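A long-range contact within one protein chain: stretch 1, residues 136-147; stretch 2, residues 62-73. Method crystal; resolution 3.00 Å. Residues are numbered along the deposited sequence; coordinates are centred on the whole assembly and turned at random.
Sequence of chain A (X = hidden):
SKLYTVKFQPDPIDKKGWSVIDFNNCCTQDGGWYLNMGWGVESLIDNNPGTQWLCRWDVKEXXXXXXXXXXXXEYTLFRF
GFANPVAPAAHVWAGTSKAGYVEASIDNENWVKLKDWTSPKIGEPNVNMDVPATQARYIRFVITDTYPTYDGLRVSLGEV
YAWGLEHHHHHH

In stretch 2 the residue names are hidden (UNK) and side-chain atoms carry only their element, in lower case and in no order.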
# COMPACT_ATOMS: atom_id res chain seq x y z
N ALA A 136 8.41 -9.52 -10.74
CA ALA A 136 8.82 -8.88 -9.50
C ALA A 136 8.73 -9.75 -8.26
O ALA A 136 7.99 -10.73 -8.21
CB ALA A 136 8.01 -7.61 -9.29
N ARG A 137 9.52 -9.37 -7.25
CA ARG A 137 9.59 -10.02 -5.95
C ARG A 137 9.19 -8.97 -4.92
O ARG A 137 8.42 -9.25 -4.00
CB ARG A 137 11.01 -10.48 -5.66
CG ARG A 137 11.33 -10.66 -4.18
CD ARG A 137 10.79 -11.96 -3.64
NE ARG A 137 11.12 -12.16 -2.22
CZ ARG A 137 12.35 -12.24 -1.73
NH1 ARG A 137 13.41 -12.14 -2.53
NH2 ARG A 137 12.53 -12.44 -0.43
N TYR A 138 9.73 -7.77 -5.10
CA TYR A 138 9.46 -6.64 -4.20
C TYR A 138 8.61 -5.56 -4.86
O TYR A 138 8.74 -5.31 -6.05
CB TYR A 138 10.77 -6.03 -3.76
CG TYR A 138 11.72 -7.04 -3.20
CD1 TYR A 138 11.67 -7.40 -1.86
CD2 TYR A 138 12.69 -7.63 -4.00
CE1 TYR A 138 12.56 -8.32 -1.33
CE2 TYR A 138 13.59 -8.55 -3.48
CZ TYR A 138 13.52 -8.89 -2.15
OH TYR A 138 14.44 -9.78 -1.64
N ILE A 139 7.74 -4.92 -4.09
CA ILE A 139 6.90 -3.87 -4.61
C ILE A 139 7.19 -2.61 -3.82
O ILE A 139 7.58 -2.68 -2.65
CB ILE A 139 5.42 -4.19 -4.44
CG1 ILE A 139 5.03 -5.34 -5.37
CG2 ILE A 139 4.59 -2.93 -4.70
CD1 ILE A 139 3.60 -5.86 -5.18
N ARG A 140 7.02 -1.46 -4.44
CA ARG A 140 7.27 -0.21 -3.75
C ARG A 140 6.12 0.74 -4.02
O ARG A 140 5.97 1.24 -5.12
CB ARG A 140 8.59 0.38 -4.21
CG ARG A 140 8.95 1.62 -3.47
CD ARG A 140 10.40 1.62 -3.11
NE ARG A 140 11.22 2.21 -4.16
CZ ARG A 140 12.54 2.10 -4.21
NH1 ARG A 140 13.21 1.43 -3.28
NH2 ARG A 140 13.19 2.67 -5.21
N PHE A 141 5.31 0.96 -3.00
CA PHE A 141 4.16 1.84 -3.12
C PHE A 141 4.60 3.22 -2.61
O PHE A 141 5.41 3.31 -1.69
CB PHE A 141 3.01 1.24 -2.30
CG PHE A 141 1.74 1.98 -2.42
CD1 PHE A 141 1.19 2.23 -3.67
CD2 PHE A 141 1.11 2.49 -1.30
CE1 PHE A 141 0.03 3.00 -3.79
CE2 PHE A 141 -0.04 3.25 -1.40
CZ PHE A 141 -0.58 3.51 -2.65
N VAL A 142 4.11 4.28 -3.23
CA VAL A 142 4.51 5.64 -2.84
C VAL A 142 3.36 6.64 -2.91
O VAL A 142 2.74 6.79 -3.95
CB VAL A 142 5.69 6.15 -3.74
CG1 VAL A 142 6.04 7.58 -3.37
CG2 VAL A 142 6.92 5.25 -3.59
N ILE A 143 3.07 7.31 -1.79
CA ILE A 143 2.00 8.31 -1.75
C ILE A 143 2.72 9.62 -2.01
O ILE A 143 3.68 9.95 -1.30
CB ILE A 143 1.33 8.44 -0.35
CG1 ILE A 143 1.03 7.06 0.25
CG2 ILE A 143 0.05 9.28 -0.47
CD1 ILE A 143 -0.21 6.42 -0.25
N THR A 144 2.29 10.37 -3.02
CA THR A 144 2.95 11.64 -3.31
C THR A 144 2.08 12.84 -2.99
O THR A 144 2.59 13.89 -2.62
CB THR A 144 3.39 11.73 -4.76
OG1 THR A 144 2.28 11.42 -5.62
CG2 THR A 144 4.53 10.78 -5.01
N ASP A 145 0.77 12.71 -3.12
CA ASP A 145 -0.07 13.82 -2.75
C ASP A 145 -1.24 13.31 -1.95
O ASP A 145 -1.72 12.20 -2.18
CB ASP A 145 -0.55 14.62 -3.95
CG ASP A 145 -0.91 16.04 -3.57
OD1 ASP A 145 -0.14 16.62 -2.77
OD2 ASP A 145 -1.94 16.58 -4.04
N THR A 146 -1.69 14.12 -0.99
CA THR A 146 -2.76 13.75 -0.09
C THR A 146 -3.89 14.79 -0.09
O THR A 146 -3.64 15.98 -0.24
CB THR A 146 -2.17 13.57 1.36
OG1 THR A 146 -1.70 12.22 1.52
CG2 THR A 146 -3.18 13.90 2.44
N TYR A 147 -5.13 14.34 0.05
CA TYR A 147 -6.26 15.27 0.11
C TYR A 147 -6.19 15.88 1.50
O TYR A 147 -6.03 15.17 2.48
CB TYR A 147 -7.59 14.54 -0.04
CG TYR A 147 -7.96 14.26 -1.46
CD1 TYR A 147 -8.48 15.26 -2.28
CD2 TYR A 147 -7.77 13.00 -2.01
CE1 TYR A 147 -8.80 15.01 -3.60
CE2 TYR A 147 -8.08 12.73 -3.33
CZ TYR A 147 -8.59 13.74 -4.12
OH TYR A 147 -8.88 13.47 -5.44
N UNK A 62 6.37 15.55 5.97
CA UNK A 62 6.08 15.91 4.58
C UNK A 62 6.18 14.72 3.63
O UNK A 62 7.01 13.84 3.80
c UNK A 62 8.29 16.52 5.08
c UNK A 62 7.13 16.97 4.27
c UNK A 62 7.64 16.14 6.40
N UNK A 63 5.31 14.70 2.63
CA UNK A 63 5.28 13.61 1.66
C UNK A 63 6.60 13.58 0.88
O UNK A 63 7.34 14.56 0.87
c UNK A 63 4.08 13.80 0.74
c UNK A 63 1.67 14.40 0.51
c UNK A 63 2.29 12.39 1.87
c UNK A 63 2.70 13.81 1.44
N UNK A 64 6.89 12.48 0.17
CA UNK A 64 6.16 11.23 0.02
C UNK A 64 6.46 10.13 1.01
O UNK A 64 7.56 10.04 1.57
c UNK A 64 6.56 10.80 -1.37
c UNK A 64 8.11 12.44 -0.66
c UNK A 64 8.03 11.05 -1.30
N UNK A 65 5.46 9.27 1.18
CA UNK A 65 5.50 8.11 2.06
C UNK A 65 5.61 6.90 1.15
O UNK A 65 4.90 6.82 0.15
c UNK A 65 3.87 9.24 3.64
c UNK A 65 4.88 10.05 4.15
o UNK A 65 3.03 12.24 6.39
c UNK A 65 2.26 10.53 4.92
c UNK A 65 4.20 8.02 2.83
c UNK A 65 3.29 11.30 5.43
c UNK A 65 4.60 11.07 5.04
c UNK A 65 2.56 9.50 4.03
N UNK A 66 6.49 5.96 1.49
CA UNK A 66 6.66 4.79 0.64
C UNK A 66 6.76 3.53 1.46
O UNK A 66 7.02 3.56 2.65
c UNK A 66 11.53 4.22 1.95
c UNK A 66 9.16 4.70 0.54
o UNK A 66 12.71 4.00 2.62
c UNK A 66 9.87 5.74 1.10
c UNK A 66 7.90 4.95 -0.21
c UNK A 66 10.82 3.17 1.40
c UNK A 66 9.64 3.41 0.71
c UNK A 66 11.05 5.51 1.80
N UNK A 67 6.55 2.40 0.80
CA UNK A 67 6.60 1.13 1.47
C UNK A 67 7.20 0.14 0.52
O UNK A 67 7.01 0.26 -0.68
c UNK A 67 2.84 3.27 4.23
c UNK A 67 3.72 2.36 4.82
c UNK A 67 4.51 1.55 4.01
c UNK A 67 4.43 1.63 2.64
c UNK A 67 5.19 0.68 1.79
c UNK A 67 2.75 3.37 2.85
c UNK A 67 3.55 2.54 2.06
N UNK A 68 7.92 -0.85 1.04
CA UNK A 68 8.54 -1.85 0.19
C UNK A 68 8.09 -3.22 0.63
O UNK A 68 8.63 -3.78 1.59
c UNK A 68 10.72 -2.72 -0.68
c UNK A 68 10.07 -1.76 0.29
c UNK A 68 10.52 -0.33 0.04
N UNK A 69 7.10 -3.77 -0.05
CA UNK A 69 6.57 -5.08 0.30
C UNK A 69 7.39 -6.22 -0.25
O UNK A 69 7.76 -6.21 -1.42
c UNK A 69 3.11 -2.02 -0.37
c UNK A 69 5.16 -5.19 -0.22
c UNK A 69 3.06 -2.85 1.87
c UNK A 69 3.86 -3.92 1.49
c UNK A 69 3.91 -3.09 -0.75
c UNK A 69 2.68 -1.90 0.94
c UNK A 69 4.29 -4.05 0.18
N UNK A 70 7.67 -7.22 0.58
CA UNK A 70 8.43 -8.38 0.11
C UNK A 70 7.48 -9.57 -0.05
O UNK A 70 7.16 -10.24 0.93
o UNK A 70 11.57 -10.01 1.04
c UNK A 70 9.54 -8.74 1.09
c UNK A 70 10.41 -9.87 0.58
o UNK A 70 9.91 -10.62 -0.29
N UNK A 71 7.05 -9.85 -1.28
CA UNK A 71 6.11 -10.95 -1.53
C UNK A 71 6.65 -12.34 -1.26
O UNK A 71 5.92 -13.33 -1.41
se UNK A 71 4.22 -9.48 -5.09
c UNK A 71 2.80 -10.81 -5.24
c UNK A 71 4.66 -9.71 -3.20
c UNK A 71 5.59 -10.87 -2.96
N UNK A 72 7.92 -12.42 -0.88
CA UNK A 72 8.54 -13.70 -0.58
C UNK A 72 9.18 -14.37 -1.78
O UNK A 72 10.38 -14.65 -1.79
N UNK A 73 8.37 -14.64 -2.79
CA UNK A 73 8.86 -15.29 -3.99
C UNK A 73 8.68 -14.36 -5.20
O UNK A 73 8.33 -13.20 -5.03
c UNK A 73 5.15 -18.49 -2.63
c UNK A 73 6.20 -18.11 -3.68
c UNK A 73 6.80 -16.73 -3.46
n UNK A 73 5.69 -18.56 -1.24
c UNK A 73 8.12 -16.61 -4.20

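Position 62 carries three carbons that close a ring onto its own backbone N, and it lies out of reach of stretch 1; it is Pro62. At position 63 four carbons fork at the second, and one branch end lies 3.3 Å from Thr144 O, with Thr146 also close by. This is Leu63, whose CD1 makes that approach. Position 64 again has three carbons returning to the backbone N, preceded by a cis peptide bond; its CB packs 3.8 Å from Val142 CG1. It is Pro64, and with its nitrogen in a ring it has no amide hydrogen to donate.

Position 65 shows one carbon, then a six-carbon ring bearing an oxygen, with its CB 4.2 Å from Ile143 CG1; it is Tyr65. Position 66 has the same composition, a six-carbon ring with one oxygen, but projects from the other face of the sheet, its CB 3.5 Å from Val142 CG2; it is Tyr66. At position 67 the six-carbon ring bears no oxygen, and one ring carbon comes 4.2 Å from Phe141 CD2. This is Phe67. Position 68 is a single carbon carrying two more, one of them 3.7 Å from Arg140 CD, which defines Val68.

Position 69 has one carbon and an unsubstituted six-carbon ring, whose edge meets Phe141 CB and Ile139 CG2; it is Phe69, with CE2 3.8 Å from Phe141 CB. Position 70 has two carbons, the second bearing two oxygens, one of which is 2.7 Å from Arg137 NE. The carboxylate on so short a stem is Asp70. Position 71 runs unbranched through two carbons, selenium and a carbon, with the selenium 3.7 Å from Ile139 CD1: Met71, present as selenomethionine. Position 72 has no side-chain atoms, and at its backbone angles a CB would jam against the preceding carbonyl oxygen; it is Gly72. Position 73 has four carbons in a row ending in a nitrogen; its CA-to-CB bond points away from stretch 1, and the side chain makes no close contact there. It is Lys73.

The strands run antiparallel, and paired backbone hydrogen bonds join Ile139 to Phe69, Phe141 to Phe67 and Ile143 to Tyr65; Ile143 N to Tyr65 O is 2.7 Å. The side chains of these six residues share one face, where apolar packing reinforces the pairing. Beyond this ladder, Met71 N donates to Arg137 O at 3.1 Å. A salt bridge joins Arg137 NE to Asp70 OD1, although its hydrogen bond is weak; the same OD1 accepts from Gly72 N at 2.7 Å, tying the corner of the chain to the charged pair.

Stretch 2 62-73: PLPYYFVFDMGK
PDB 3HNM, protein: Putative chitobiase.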